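Erythrocyte membrane protein 1 (Plasmodium falciparum, PDB 2XU0) probably binds host-cell surface receptors as a parasite adhesin of infected red cells, this chain being its N-terminal NTS-DBL1 domain, involved in rosetting. Local coordinates at residues R119-E122 against G127-C130; E317-E322 against E389-Q394; I199-R204 against V309-R314; P133-I138 against G205-L210. The protein carries 10 engineered substitutions. All blocks are in the same frame, centred on the assembly; numbering follows the deposited sequence. Where two conformers were deposited one is given.

Contact 1 of 4, residues R119-E122 against G127-C130. Engineered in segment 127-130: Ala128 (natural residue Thr). With MG (magnesium ion), chain C; PRO (proline), chain B.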
loop_
_atom_site.group_PDB
_atom_site.type_symbol
_atom_site.label_atom_id
_atom_site.label_comp_id
_atom_site.label_asym_id
_atom_site.label_seq_id
_atom_site.Cartn_x
_atom_site.Cartn_y
_atom_site.Cartn_z
ATOM N N ARG A 119 -5.969 -14.980 -4.524
ATOM C CA ARG A 119 -6.422 -15.479 -5.830
ATOM C C ARG A 119 -5.327 -15.210 -6.836
ATOM O O ARG A 119 -4.826 -14.091 -6.922
ATOM C CB ARG A 119 -7.735 -14.786 -6.283
ATOM C CG ARG A 119 -8.773 -14.570 -5.178
ATOM C CD ARG A 119 -9.916 -13.643 -5.605
ATOM N NE ARG A 119 -11.056 -13.751 -4.692
ATOM C CZ ARG A 119 -11.238 -12.972 -3.635
ATOM N NH1 ARG A 119 -10.380 -12.003 -3.365
ATOM N NH2 ARG A 119 -12.286 -13.151 -2.843
ATOM N N GLY A 120 -4.916 -16.240 -7.563
ATOM C CA GLY A 120 -3.825 -16.082 -8.509
ATOM C C GLY A 120 -2.500 -16.528 -7.915
ATOM O O GLY A 120 -1.581 -16.865 -8.663
ATOM N N ASN A 121 -2.358 -16.518 -6.566
ATOM C CA ASN A 121 -1.127 -17.064 -5.987
ATOM C C ASN A 121 -1.350 -18.582 -5.877
ATOM O O ASN A 121 -2.434 -19.017 -5.481
ATOM C CB ASN A 121 -0.799 -16.472 -4.608
ATOM C CG ASN A 121 -0.197 -15.086 -4.608
ATOM O OD1 ASN A 121 -0.115 -14.389 -5.638
ATOM N ND2 ASN A 121 0.115 -14.610 -3.412
ATOM N N GLU A 122 -0.360 -19.369 -6.298
ATOM C CA GLU A 122 -0.432 -20.831 -6.240
ATOM C C GLU A 122 0.854 -21.375 -5.668
ATOM O O GLU A 122 1.893 -20.724 -5.759
ATOM C CB GLU A 122 -0.677 -21.418 -7.635
ATOM C CG GLU A 122 -2.044 -21.122 -8.267
ATOM C CD GLU A 122 -3.310 -21.397 -7.469
ATOM O OE1 GLU A 122 -3.313 -22.310 -6.607
ATOM O OE2 GLU A 122 -4.317 -20.699 -7.735
ATOM N N GLY A 127 6.380 -16.649 -8.214
ATOM C CA GLY A 127 5.802 -15.325 -8.438
ATOM C C GLY A 127 4.536 -15.145 -7.628
ATOM O O GLY A 127 3.655 -16.013 -7.664
ATOM N N ALA A 128 4.449 -14.045 -6.852
ATOM C CA ALA A 128 3.304 -13.849 -5.954
ATOM C C ALA A 128 2.991 -12.404 -5.642
ATOM O O ALA A 128 3.892 -11.574 -5.545
ATOM C CB ALA A 128 3.545 -14.605 -4.646
ATOM N N ALA A 129 1.709 -12.111 -5.437
ATOM C CA ALA A 129 1.280 -10.774 -4.999
ATOM C C ALA A 129 1.331 -10.809 -3.443
ATOM O O ALA A 129 1.169 -11.894 -2.854
ATOM C CB ALA A 129 -0.133 -10.496 -5.481
ATOM N N CYS A 130 1.653 -9.664 -2.792
ATOM C CA CYS A 130 1.749 -9.569 -1.322
ATOM C C CYS A 130 0.674 -8.672 -0.802
ATOM O O CYS A 130 0.737 -7.473 -1.026
ATOM C CB CYS A 130 3.138 -9.104 -0.860
ATOM S SG CYS A 130 4.460 -10.321 -1.134
HETATM MG MG MG C . -4.510 -18.856 -4.375
HETATM N N PRO B . 6.552 -18.485 -13.392
HETATM C CA PRO B . 7.621 -18.950 -12.489
HETATM C C PRO B . 7.228 -18.789 -11.020
HETATM O O PRO B . 6.419 -17.867 -10.714
HETATM C CB PRO B . 8.823 -18.050 -12.858
HETATM C CG PRO B . 8.230 -16.841 -13.551
HETATM C CD PRO B . 6.981 -17.340 -14.229
HETATM O OXT PRO B . 7.763 -19.546 -10.173
HETATM O O HOH W 1 1.776 -16.540 -9.386
HETATM O O HOH W 2 -5.724 -18.795 -6.444
HETATM O O HOH W 3 2.275 -17.913 -5.942
HETATM O O HOH W 4 -4.622 -21.293 -4.174
HETATM O O HOH W 5 -6.663 -18.604 -3.226
#

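Contact 2 of 4, residues E317-E322 against E389-Q394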
loop_
_atom_site.group_PDB
_atom_site.type_symbol
_atom_site.label_atom_id
_atom_site.label_comp_id
_atom_site.label_asym_id
_atom_site.label_seq_id
_atom_site.Cartn_x
_atom_site.Cartn_y
_atom_site.Cartn_z
ATOM N N GLU A 317 3.837 -1.205 -4.634
ATOM C CA GLU A 317 4.266 0.170 -4.337
ATOM C C GLU A 317 4.163 0.402 -2.807
ATOM O O GLU A 317 5.064 0.978 -2.213
ATOM C CB GLU A 317 3.417 1.199 -5.132
ATOM C CG GLU A 317 3.793 2.650 -4.895
ATOM C CD GLU A 317 3.225 3.320 -3.654
ATOM O OE1 GLU A 317 2.214 2.828 -3.103
ATOM O OE2 GLU A 317 3.824 4.324 -3.211
ATOM N N GLU A 318 3.098 -0.075 -2.175
ATOM C CA GLU A 318 2.967 0.062 -0.712
ATOM C C GLU A 318 3.983 -0.836 0.000
ATOM O O GLU A 318 4.533 -0.457 1.043
ATOM C CB GLU A 318 1.559 -0.312 -0.287
ATOM C CG GLU A 318 1.265 -0.101 1.191
ATOM C CD GLU A 318 -0.177 -0.375 1.530
ATOM O OE1 GLU A 318 -0.948 -0.726 0.606
ATOM O OE2 GLU A 318 -0.560 -0.177 2.707
ATOM N N TRP A 319 4.282 -2.013 -0.591
ATOM C CA TRP A 319 5.264 -2.924 -0.004
ATOM C C TRP A 319 6.596 -2.207 0.099
ATOM O O TRP A 319 7.234 -2.235 1.152
ATOM C CB TRP A 319 5.398 -4.224 -0.824
ATOM C CG TRP A 319 6.446 -5.157 -0.282
ATOM C CD1 TRP A 319 6.253 -6.164 0.620
ATOM C CD2 TRP A 319 7.862 -5.091 -0.516
ATOM N NE1 TRP A 319 7.455 -6.750 0.941
ATOM C CE2 TRP A 319 8.461 -6.112 0.260
ATOM C CE3 TRP A 319 8.679 -4.318 -1.362
ATOM C CZ2 TRP A 319 9.835 -6.369 0.226
ATOM C CZ3 TRP A 319 10.049 -4.523 -1.342
ATOM C CH2 TRP A 319 10.616 -5.530 -0.540
ATOM N N SER A 320 7.030 -1.600 -1.002
ATOM C CA SER A 320 8.326 -0.919 -1.081
ATOM C C SER A 320 8.445 0.310 -0.171
ATOM O O SER A 320 9.486 0.495 0.465
ATOM C CB SER A 320 8.694 -0.608 -2.533
ATOM O OG SER A 320 7.833 0.365 -3.086
ATOM N N GLU A 321 7.383 1.119 -0.097
ATOM C CA GLU A 321 7.332 2.313 0.759
ATOM C C GLU A 321 7.388 1.950 2.241
ATOM O O GLU A 321 8.155 2.559 3.004
ATOM C CB GLU A 321 6.083 3.163 0.447
ATOM C CG GLU A 321 6.244 4.008 -0.819
ATOM C CD GLU A 321 7.291 5.090 -0.646
ATOM O OE1 GLU A 321 7.008 6.092 0.048
ATOM O OE2 GLU A 321 8.435 4.872 -1.097
ATOM N N GLU A 322 6.615 0.944 2.626
ATOM C CA GLU A 322 6.553 0.428 4.000
ATOM C C GLU A 322 7.814 -0.289 4.374
ATOM O O GLU A 322 8.204 -0.211 5.533
ATOM C CB GLU A 322 5.319 -0.471 4.210
ATOM C CG GLU A 322 4.037 0.337 4.244
ATOM C CD GLU A 322 3.909 1.227 5.469
ATOM O OE1 GLU A 322 3.535 0.696 6.541
ATOM O OE2 GLU A 322 4.253 2.431 5.378
ATOM N N GLU A 389 12.849 -12.047 0.233
ATOM C CA GLU A 389 12.051 -13.089 -0.405
ATOM C C GLU A 389 10.760 -12.503 -0.970
ATOM O O GLU A 389 10.436 -12.754 -2.126
ATOM C CB GLU A 389 11.801 -14.289 0.525
ATOM C CG GLU A 389 10.855 -15.324 -0.056
ATOM C CD GLU A 389 10.827 -16.604 0.759
ATOM O OE1 GLU A 389 9.805 -16.848 1.438
ATOM O OE2 GLU A 389 11.847 -17.333 0.765
ATOM N N GLU A 390 10.056 -11.701 -0.166
ATOM C CA GLU A 390 8.854 -10.976 -0.570
ATOM C C GLU A 390 9.119 -10.161 -1.819
ATOM O O GLU A 390 8.255 -10.092 -2.692
ATOM C CB GLU A 390 8.401 -10.058 0.572
ATOM C CG GLU A 390 7.802 -10.824 1.744
ATOM C CD GLU A 390 7.370 -9.964 2.915
ATOM O OE1 GLU A 390 7.500 -8.725 2.824
ATOM O OE2 GLU A 390 7.020 -10.536 3.969
ATOM N N PHE A 391 10.293 -9.514 -1.880
ATOM C CA PHE A 391 10.750 -8.706 -2.996
ATOM C C PHE A 391 10.892 -9.543 -4.281
ATOM O O PHE A 391 10.323 -9.171 -5.314
ATOM C CB PHE A 391 12.097 -8.007 -2.658
ATOM C CG PHE A 391 12.675 -7.356 -3.893
ATOM C CD1 PHE A 391 12.129 -6.170 -4.393
ATOM C CD2 PHE A 391 13.671 -7.984 -4.626
ATOM C CE1 PHE A 391 12.593 -5.619 -5.591
ATOM C CE2 PHE A 391 14.133 -7.432 -5.821
ATOM C CZ PHE A 391 13.586 -6.255 -6.295
ATOM N N TYR A 392 11.612 -10.688 -4.218
ATOM C CA TYR A 392 11.790 -11.538 -5.417
ATOM C C TYR A 392 10.455 -12.083 -5.906
ATOM O O TYR A 392 10.239 -12.154 -7.118
ATOM C CB TYR A 392 12.748 -12.720 -5.151
ATOM C CG TYR A 392 14.215 -12.364 -5.010
ATOM C CD1 TYR A 392 14.837 -11.516 -5.923
ATOM C CD2 TYR A 392 15.024 -13.029 -4.086
ATOM C CE1 TYR A 392 16.214 -11.286 -5.881
ATOM C CE2 TYR A 392 16.394 -12.772 -4.005
ATOM C CZ TYR A 392 16.982 -11.899 -4.901
ATOM O OH TYR A 392 18.309 -11.613 -4.781
ATOM N N LYS A 393 9.539 -12.408 -4.971
ATOM C CA LYS A 393 8.216 -12.953 -5.321
ATOM C C LYS A 393 7.395 -11.956 -6.109
ATOM O O LYS A 393 6.692 -12.348 -7.023
ATOM C CB LYS A 393 7.445 -13.361 -4.079
ATOM C CG LYS A 393 7.956 -14.638 -3.413
ATOM C CD LYS A 393 7.104 -14.908 -2.232
ATOM C CE LYS A 393 6.958 -16.382 -1.970
ATOM N NZ LYS A 393 7.732 -16.774 -0.765
ATOM N N GLN A 394 7.484 -10.670 -5.753
ATOM C CA GLN A 394 6.738 -9.590 -6.417
ATOM C C GLN A 394 7.396 -9.191 -7.721
ATOM O O GLN A 394 6.734 -8.817 -8.684
ATOM C CB GLN A 394 6.586 -8.414 -5.472
ATOM C CG GLN A 394 5.599 -8.736 -4.375
ATOM C CD GLN A 394 5.623 -7.661 -3.327
ATOM O OE1 GLN A 394 6.593 -7.505 -2.571
ATOM N NE2 GLN A 394 4.592 -6.865 -3.324
#

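Contact 3 of 4, residues I199-R204 against V309-R314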
loop_
_atom_site.group_PDB
_atom_site.type_symbol
_atom_site.label_atom_id
_atom_site.label_comp_id
_atom_site.label_asym_id
_atom_site.label_seq_id
_atom_site.Cartn_x
_atom_site.Cartn_y
_atom_site.Cartn_z
ATOM N N ILE A 199 -11.148 -0.989 -1.377
ATOM C CA ILE A 199 -12.615 -1.023 -1.239
ATOM C C ILE A 199 -13.265 -1.092 -2.592
ATOM O O ILE A 199 -14.180 -1.898 -2.802
ATOM C CB ILE A 199 -13.176 0.129 -0.344
ATOM C CG1 ILE A 199 -12.810 -0.150 1.157
ATOM C CG2 ILE A 199 -14.702 0.231 -0.517
ATOM C CD1 ILE A 199 -12.811 1.132 2.143
ATOM N N GLY A 200 -12.797 -0.262 -3.508
ATOM C CA GLY A 200 -13.282 -0.284 -4.892
ATOM C C GLY A 200 -13.081 -1.645 -5.534
ATOM O O GLY A 200 -13.982 -2.146 -6.217
ATOM N N ASP A 201 -11.904 -2.280 -5.277
ATOM C CA ASP A 201 -11.686 -3.633 -5.819
ATOM C C ASP A 201 -12.560 -4.689 -5.166
ATOM O O ASP A 201 -12.987 -5.611 -5.849
ATOM C CB ASP A 201 -10.193 -4.023 -5.877
ATOM C CG ASP A 201 -9.461 -3.303 -6.999
ATOM O OD1 ASP A 201 -10.144 -2.714 -7.879
ATOM O OD2 ASP A 201 -8.219 -3.231 -6.945
ATOM N N ILE A 202 -12.894 -4.519 -3.862
ATOM C CA ILE A 202 -13.775 -5.458 -3.156
ATOM C C ILE A 202 -15.187 -5.321 -3.747
ATOM O O ILE A 202 -15.791 -6.314 -4.145
ATOM C CB ILE A 202 -13.753 -5.240 -1.598
ATOM C CG1 ILE A 202 -12.366 -5.578 -0.986
ATOM C CG2 ILE A 202 -14.858 -6.063 -0.934
ATOM C CD1 ILE A 202 -12.085 -4.922 0.399
ATOM N N VAL A 203 -15.675 -4.076 -3.832
ATOM C CA VAL A 203 -16.973 -3.752 -4.397
ATOM C C VAL A 203 -17.087 -4.312 -5.806
ATOM O O VAL A 203 -18.101 -4.924 -6.124
ATOM C CB VAL A 203 -17.252 -2.222 -4.343
ATOM C CG1 VAL A 203 -18.441 -1.835 -5.221
ATOM C CG2 VAL A 203 -17.478 -1.758 -2.905
ATOM N N ARG A 204 -16.054 -4.135 -6.635
ATOM C CA ARG A 204 -16.068 -4.588 -8.043
ATOM C C ARG A 204 -15.804 -6.075 -8.254
ATOM O O ARG A 204 -15.963 -6.565 -9.367
ATOM C CB ARG A 204 -15.121 -3.719 -8.907
ATOM C CG ARG A 204 -15.638 -2.269 -9.102
ATOM C CD ARG A 204 -14.628 -1.322 -9.726
ATOM N NE ARG A 204 -13.421 -1.168 -8.905
ATOM C CZ ARG A 204 -12.441 -0.297 -9.142
ATOM N NH1 ARG A 204 -12.521 0.547 -10.168
ATOM N NH2 ARG A 204 -11.377 -0.265 -8.361
ATOM N N VAL A 309 -5.881 1.778 -10.665
ATOM C CA VAL A 309 -4.532 1.194 -10.778
ATOM C C VAL A 309 -4.633 -0.297 -10.438
ATOM O O VAL A 309 -5.173 -0.608 -9.370
ATOM C CB VAL A 309 -3.464 1.914 -9.875
ATOM C CG1 VAL A 309 -2.093 1.214 -9.950
ATOM C CG2 VAL A 309 -3.337 3.391 -10.242
ATOM N N PRO A 310 -4.113 -1.241 -11.281
ATOM C CA PRO A 310 -4.151 -2.655 -10.887
ATOM C C PRO A 310 -3.666 -2.860 -9.458
ATOM O O PRO A 310 -2.640 -2.310 -9.043
ATOM C CB PRO A 310 -3.231 -3.349 -11.916
ATOM C CG PRO A 310 -3.301 -2.468 -13.124
ATOM C CD PRO A 310 -3.438 -1.064 -12.586
ATOM N N GLN A 311 -4.407 -3.667 -8.716
ATOM C CA GLN A 311 -4.166 -3.966 -7.299
ATOM C C GLN A 311 -2.752 -4.455 -6.974
ATOM O O GLN A 311 -2.159 -3.987 -5.998
ATOM C CB GLN A 311 -5.248 -4.914 -6.761
ATOM C CG GLN A 311 -5.135 -5.189 -5.256
ATOM C CD GLN A 311 -6.302 -5.920 -4.724
ATOM O OE1 GLN A 311 -6.559 -7.077 -5.083
ATOM N NE2 GLN A 311 -6.981 -5.296 -3.761
ATOM N N PHE A 312 -2.210 -5.384 -7.788
ATOM C CA PHE A 312 -0.860 -5.907 -7.602
ATOM C C PHE A 312 0.172 -4.753 -7.617
ATOM O O PHE A 312 1.093 -4.748 -6.813
ATOM C CB PHE A 312 -0.517 -6.979 -8.691
ATOM C CG PHE A 312 0.978 -7.224 -8.751
ATOM C CD1 PHE A 312 1.630 -7.898 -7.720
ATOM C CD2 PHE A 312 1.751 -6.665 -9.769
ATOM C CE1 PHE A 312 3.027 -7.981 -7.689
ATOM C CE2 PHE A 312 3.144 -6.779 -9.752
ATOM C CZ PHE A 312 3.773 -7.454 -8.719
ATOM N N LEU A 313 0.042 -3.807 -8.560
ATOM C CA LEU A 313 0.956 -2.659 -8.656
ATOM C C LEU A 313 0.855 -1.742 -7.418
ATOM O O LEU A 313 1.871 -1.239 -6.925
ATOM C CB LEU A 313 0.692 -1.861 -9.965
ATOM C CG LEU A 313 0.960 -2.652 -11.256
ATOM C CD1 LEU A 313 0.567 -1.852 -12.480
ATOM C CD2 LEU A 313 2.434 -3.172 -11.318
ATOM N N ARG A 314 -0.360 -1.525 -6.936
ATOM C CA ARG A 314 -0.618 -0.732 -5.728
ATOM C C ARG A 314 0.002 -1.430 -4.527
ATOM O O ARG A 314 0.630 -0.772 -3.735
ATOM C CB ARG A 314 -2.115 -0.627 -5.461
ATOM C CG ARG A 314 -2.889 0.145 -6.507
ATOM C CD ARG A 314 -4.261 0.503 -5.992
ATOM N NE ARG A 314 -4.944 -0.555 -5.225
ATOM C CZ ARG A 314 -6.012 -1.222 -5.644
ATOM N NH1 ARG A 314 -6.464 -1.060 -6.878
ATOM N NH2 ARG A 314 -6.595 -2.106 -4.856
HETATM O O HOH W 6 -7.112 -4.326 -9.437
#

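Contact 4 of 4, residues P133-I138 against G205-L210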
loop_
_atom_site.group_PDB
_atom_site.type_symbol
_atom_site.label_atom_id
_atom_site.label_comp_id
_atom_site.label_asym_id
_atom_site.label_seq_id
_atom_site.Cartn_x
_atom_site.Cartn_y
_atom_site.Cartn_z
ATOM N N PRO A 133 -0.320 -5.533 5.244
ATOM C CA PRO A 133 -1.099 -5.604 6.512
ATOM C C PRO A 133 -2.289 -4.641 6.576
ATOM O O PRO A 133 -3.327 -5.019 7.118
ATOM C CB PRO A 133 -0.040 -5.359 7.612
ATOM C CG PRO A 133 1.126 -4.843 6.924
ATOM C CD PRO A 133 1.114 -5.292 5.502
ATOM N N ARG A 134 -2.208 -3.453 5.871
ATOM C CA ARG A 134 -3.340 -2.530 5.799
ATOM C C ARG A 134 -4.528 -3.245 5.134
ATOM O O ARG A 134 -5.650 -3.083 5.575
ATOM C CB ARG A 134 -2.954 -1.214 5.072
ATOM C CG ARG A 134 -4.048 -0.114 5.048
ATOM C CD ARG A 134 -3.951 0.833 3.842
ATOM N NE ARG A 134 -3.473 0.125 2.647
ATOM C CZ ARG A 134 -4.232 -0.609 1.846
ATOM N NH1 ARG A 134 -5.545 -0.663 2.029
ATOM N NH2 ARG A 134 -3.689 -1.287 0.850
ATOM N N ARG A 135 -4.280 -4.078 4.098
ATOM C CA ARG A 135 -5.357 -4.800 3.425
ATOM C C ARG A 135 -5.858 -5.947 4.268
ATOM O O ARG A 135 -7.062 -6.142 4.337
ATOM C CB ARG A 135 -4.935 -5.311 1.995
ATOM C CG ARG A 135 -5.909 -6.324 1.342
ATOM C CD ARG A 135 -7.225 -5.672 0.912
ATOM N NE ARG A 135 -8.243 -6.653 0.501
ATOM C CZ ARG A 135 -9.111 -7.255 1.315
ATOM N NH1 ARG A 135 -9.086 -7.018 2.620
ATOM N NH2 ARG A 135 -10.016 -8.089 0.829
ATOM N N ARG A 136 -4.949 -6.785 4.767
ATOM C CA ARG A 136 -5.280 -7.988 5.551
ATOM C C ARG A 136 -6.357 -7.736 6.630
ATOM O O ARG A 136 -7.310 -8.510 6.762
ATOM C CB ARG A 136 -4.013 -8.534 6.228
ATOM C CG ARG A 136 -3.017 -9.192 5.284
ATOM C CD ARG A 136 -1.846 -9.725 6.069
ATOM N NE ARG A 136 -2.181 -11.039 6.631
ATOM C CZ ARG A 136 -1.302 -11.854 7.201
ATOM N NH1 ARG A 136 -0.028 -11.493 7.318
ATOM N NH2 ARG A 136 -1.687 -13.036 7.663
ATOM N N HIS A 137 -6.235 -6.624 7.347
ATOM C CA HIS A 137 -7.140 -6.314 8.453
ATOM C C HIS A 137 -8.148 -5.215 8.180
ATOM O O HIS A 137 -8.707 -4.664 9.118
ATOM C CB HIS A 137 -6.323 -6.058 9.725
ATOM C CG HIS A 137 -5.165 -6.988 9.880
ATOM N ND1 HIS A 137 -5.350 -8.359 10.050
ATOM C CD2 HIS A 137 -3.841 -6.721 9.883
ATOM C CE1 HIS A 137 -4.134 -8.870 10.157
ATOM N NE2 HIS A 137 -3.195 -7.923 10.068
ATOM N N ILE A 138 -8.433 -4.941 6.891
ATOM C CA ILE A 138 -9.404 -3.937 6.449
ATOM C C ILE A 138 -10.770 -4.098 7.159
ATOM O O ILE A 138 -11.218 -5.230 7.400
ATOM C CB ILE A 138 -9.511 -3.912 4.884
ATOM C CG1 ILE A 138 -9.471 -2.477 4.349
ATOM C CG2 ILE A 138 -10.735 -4.707 4.336
ATOM C CD1 ILE A 138 -9.282 -2.335 2.823
ATOM N N GLY A 205 -15.367 -6.770 -7.212
ATOM C CA GLY A 205 -15.031 -8.183 -7.307
ATOM C C GLY A 205 -13.701 -8.459 -7.986
ATOM O O GLY A 205 -13.482 -9.566 -8.483
ATOM N N ARG A 206 -12.775 -7.469 -7.960
ATOM C CA ARG A 206 -11.437 -7.548 -8.551
ATOM C C ARG A 206 -10.388 -7.823 -7.476
ATOM O O ARG A 206 -9.300 -8.273 -7.806
ATOM C CB ARG A 206 -11.104 -6.233 -9.256
ATOM C CG ARG A 206 -11.984 -5.927 -10.483
ATOM C CD ARG A 206 -11.664 -4.516 -10.938
ATOM N NE ARG A 206 -12.426 -4.073 -12.107
ATOM C CZ ARG A 206 -12.213 -2.910 -12.712
ATOM N NH1 ARG A 206 -11.260 -2.094 -12.283
ATOM N NH2 ARG A 206 -12.924 -2.569 -13.770
ATOM N N ASP A 207 -10.720 -7.562 -6.182
ATOM C CA ASP A 207 -9.805 -7.762 -5.076
ATOM C C ASP A 207 -9.273 -9.197 -5.022
ATOM O O ASP A 207 -10.044 -10.138 -5.234
ATOM C CB ASP A 207 -10.472 -7.322 -3.761
ATOM C CG ASP A 207 -9.649 -7.647 -2.560
ATOM O OD1 ASP A 207 -8.699 -6.870 -2.258
ATOM O OD2 ASP A 207 -9.821 -8.752 -2.018
ATOM N N MET A 208 -7.969 -9.356 -4.778
ATOM C CA MET A 208 -7.265 -10.662 -4.781
ATOM C C MET A 208 -7.227 -11.345 -3.403
ATOM O O MET A 208 -6.816 -12.498 -3.311
ATOM C CB MET A 208 -5.798 -10.463 -5.209
ATOM C CG MET A 208 -5.578 -10.176 -6.671
ATOM S SD MET A 208 -3.784 -9.987 -6.928
ATOM C CE MET A 208 -3.583 -8.301 -6.674
ATOM N N PHE A 209 -7.584 -10.631 -2.328
ATOM C CA PHE A 209 -7.474 -11.228 -0.995
ATOM C C PHE A 209 -8.655 -12.101 -0.617
ATOM O O PHE A 209 -9.807 -11.716 -0.791
ATOM C CB PHE A 209 -7.106 -10.190 0.072
ATOM C CG PHE A 209 -6.715 -10.741 1.432
ATOM C CD1 PHE A 209 -5.524 -11.441 1.602
ATOM C CD2 PHE A 209 -7.484 -10.462 2.561
ATOM C CE1 PHE A 209 -5.145 -11.915 2.870
ATOM C CE2 PHE A 209 -7.119 -10.960 3.814
ATOM C CZ PHE A 209 -5.958 -11.689 3.958
ATOM N N LEU A 210 -8.363 -13.313 -0.152
ATOM C CA LEU A 210 -9.386 -14.251 0.254
ATOM C C LEU A 210 -9.254 -14.418 1.774
ATOM O O LEU A 210 -8.397 -15.178 2.221
ATOM C CB LEU A 210 -9.183 -15.569 -0.490
ATOM C CG LEU A 210 -10.231 -16.630 -0.237
ATOM C CD1 LEU A 210 -11.606 -16.128 -0.630
ATOM C CD2 LEU A 210 -9.874 -17.911 -0.965
#

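Contact 1 of 4, residues R119-E122 against G127-C130
Asn121 does two jobs at once: its side-chain amide pairs with the backbone of Ala129, and its backbone oxygen binds a magnesium ion. The amide acts much like a peptide group. Asn121 OD1 takes the N-H of Ala129 (Ala129 N to Asn121 OD1, 2.9 Å) on a lone pair, in the carbonyl plane. Asn121 ND2 gives a nearly straight bond of 3.0 Å and 171° to Ala129 O. The two bonds fix the rotation of the amide. A second bond from ND2, to Asn114 O, holds it further. CG lies opposite the carbonyl carbon (chi1 -78°), which sends amide and carbonyl to different sides. The methyl carbon CB of Ala128, an engineered residue, lies 3.6 Å from Asn121 ND2.

Asn121 O meets the magnesium at 2.4 Å. Ile118 O, Ser115 O and three waters complete six ligands. Glu122 stays in the second shell. Its OE2 takes a bond of 2.7 Å from one metal-bound water, which also accepts from Gly120 N, and its OE1 accepts from another. Gly127 N donates to the bound proline at its O atom, 2.8 Å away.

Both segments belong to the long loop between helices 78-81 and 133-136. Cys130 is tied to Cys113 by a disulfide, and Ala128 leans on Lys393 of helix 371-407.

Contact 2 of 4, residues E317-E322 against E389-Q394
Trp319 carries this contact, reaching from helix 317-322 toward helix 389-394. Its NE1 gives a hydrogen bond of 2.7 Å to Glu390 OE1, in the indole plane and close to straight at 168°. The carboxylate is met on its anti side, and its plane stands 70° from that of the ring. At the far end of the indole, Trp319 CH2 touches Phe391 CB at 3.6 Å. The end of the Gln394 side chain meets one indole face toward its rim, the amide standing almost upright on it. Trp319 has CG opposite its backbone N (chi1 177°), and this throws the ring across the gap.

Further out, Lys387 forms a salt bridge with Glu390 OE1, which probably reinforces its negative charge. The ring of Phe323 lies nearly parallel to the indole. Phe391 meets Phe461 and leans on Leu433 of helix 429-437.

The segment axes run roughly antiparallel, 11.4 Å apart at their closest. One buried tryptophan spans this wide spacing between two long helices of the helical C-terminal subdomain of the Duffy-binding-like domain.

Contact 3 of 4, residues I199-R204 against V309-R314
Charge dominates where Asp201 meets Arg314. The guanidinium comes end-on and places both terminal nitrogens on one oxygen: Arg314 NH1 lies 2.8 Å and Arg314 NH2 2.9 Å from Asp201 OD2. That oxygen is in the guanidinium plane, but both donors approach it from the same side, above the carboxylate plane. The other oxygen, Asp201 OD1, has a salt bridge of 2.8 Å to Arg204 NH2, weak as a hydrogen bond. Asp198 is a further partner of Arg314 NH2.

Hydrogen bonds steady the pair. Arg314 NH1 also donates to Val309 O at 2.8 Å, helped by a bend of the chain at chi3 (-41°). A water links Asp201 OD2 to Gln311 N at the start of helix 311-338.

Van der Waals contact adds little. Gln311 CB comes to 3.4 Å from Asp201 OD2, and within its own helix Gln311 CA lies over the centre of the Arg314 guanidinium. The amide of Gln311 turns instead to Met208 N.

Asp201, Arg204 and Arg314 form a buried salt-bridge network. It joins the end region of helix 186-204 to the first turn of helix 311-338 within the Duffy-binding-like domain.

Contact 4 of 4, residues P133-I138 against G205-L210
Phe209 and Arg135 bury the most surface here, with Arg136 adding a smaller share. The guanidinium of Arg135 lies beneath the root of the Phe209 side chain: Phe209 CB sits over one face, toward its rim, 3.7 Å from Arg135 NH2. The ring itself is turned steeply, at 72° to the guanidinium plane. Its far end packs on the end of the short helix 133-136, with Phe209 CE2 at 3.8 Å from Arg136 O and Phe209 CZ at 4.1 Å from Arg136 CG. The charged end of Arg136 goes elsewhere, bonding to Glu110 O.

Arg135 grips Asp207 side-on. Arg135 NE reaches Asp207 OD1 at 2.8 Å, and Arg135 NH2 reaches Asp207 OD2 at 2.9 Å. Both acceptors lie in the guanidinium plane, yet the nitrogens stand above the carboxylate plane, since the two groups are turned 47° apart. A bend at chi2 (71°) brings the Arg135 head round to this position. Gln311 NE2 holds Asp207 OD1 as well. Trp315 of helix 311-338 touches both Arg135 and Asp207.

Asp207 OD2 takes a second bond, 2.9 Å from Phe209 N, arriving on the opposite face from Arg135 NH2. This is an Asx turn. It follows the Schellman motif at Gly205 that ends helix 186-204, and the arginine locks the turned loop onto the short helix 133-136 of the Duffy-binding-like domain.

The four contacts lie together in the middle of the chain, their centres 9 to 17 Å apart. Contact 1 closes first along the chain. Contacts 4 and 3 then interleave: 133-138, 199-204, 205-210, 309-314. They are the closest pair, about 9 Å between centres, and Gln311 joins them. Contact 2 comes last and shares helix 311-338 with contact 3. Glu318 of that helix bridges to Arg134 of contact 4. The magnesium-bearing loop of contact 1 is bonded on one side to contact 4, through Arg119 and Met208, and on another to contact 2, through Ala128 and Lys393. The metal-bound loop thus probably helps connect the two parts of the Duffy-binding-like domain.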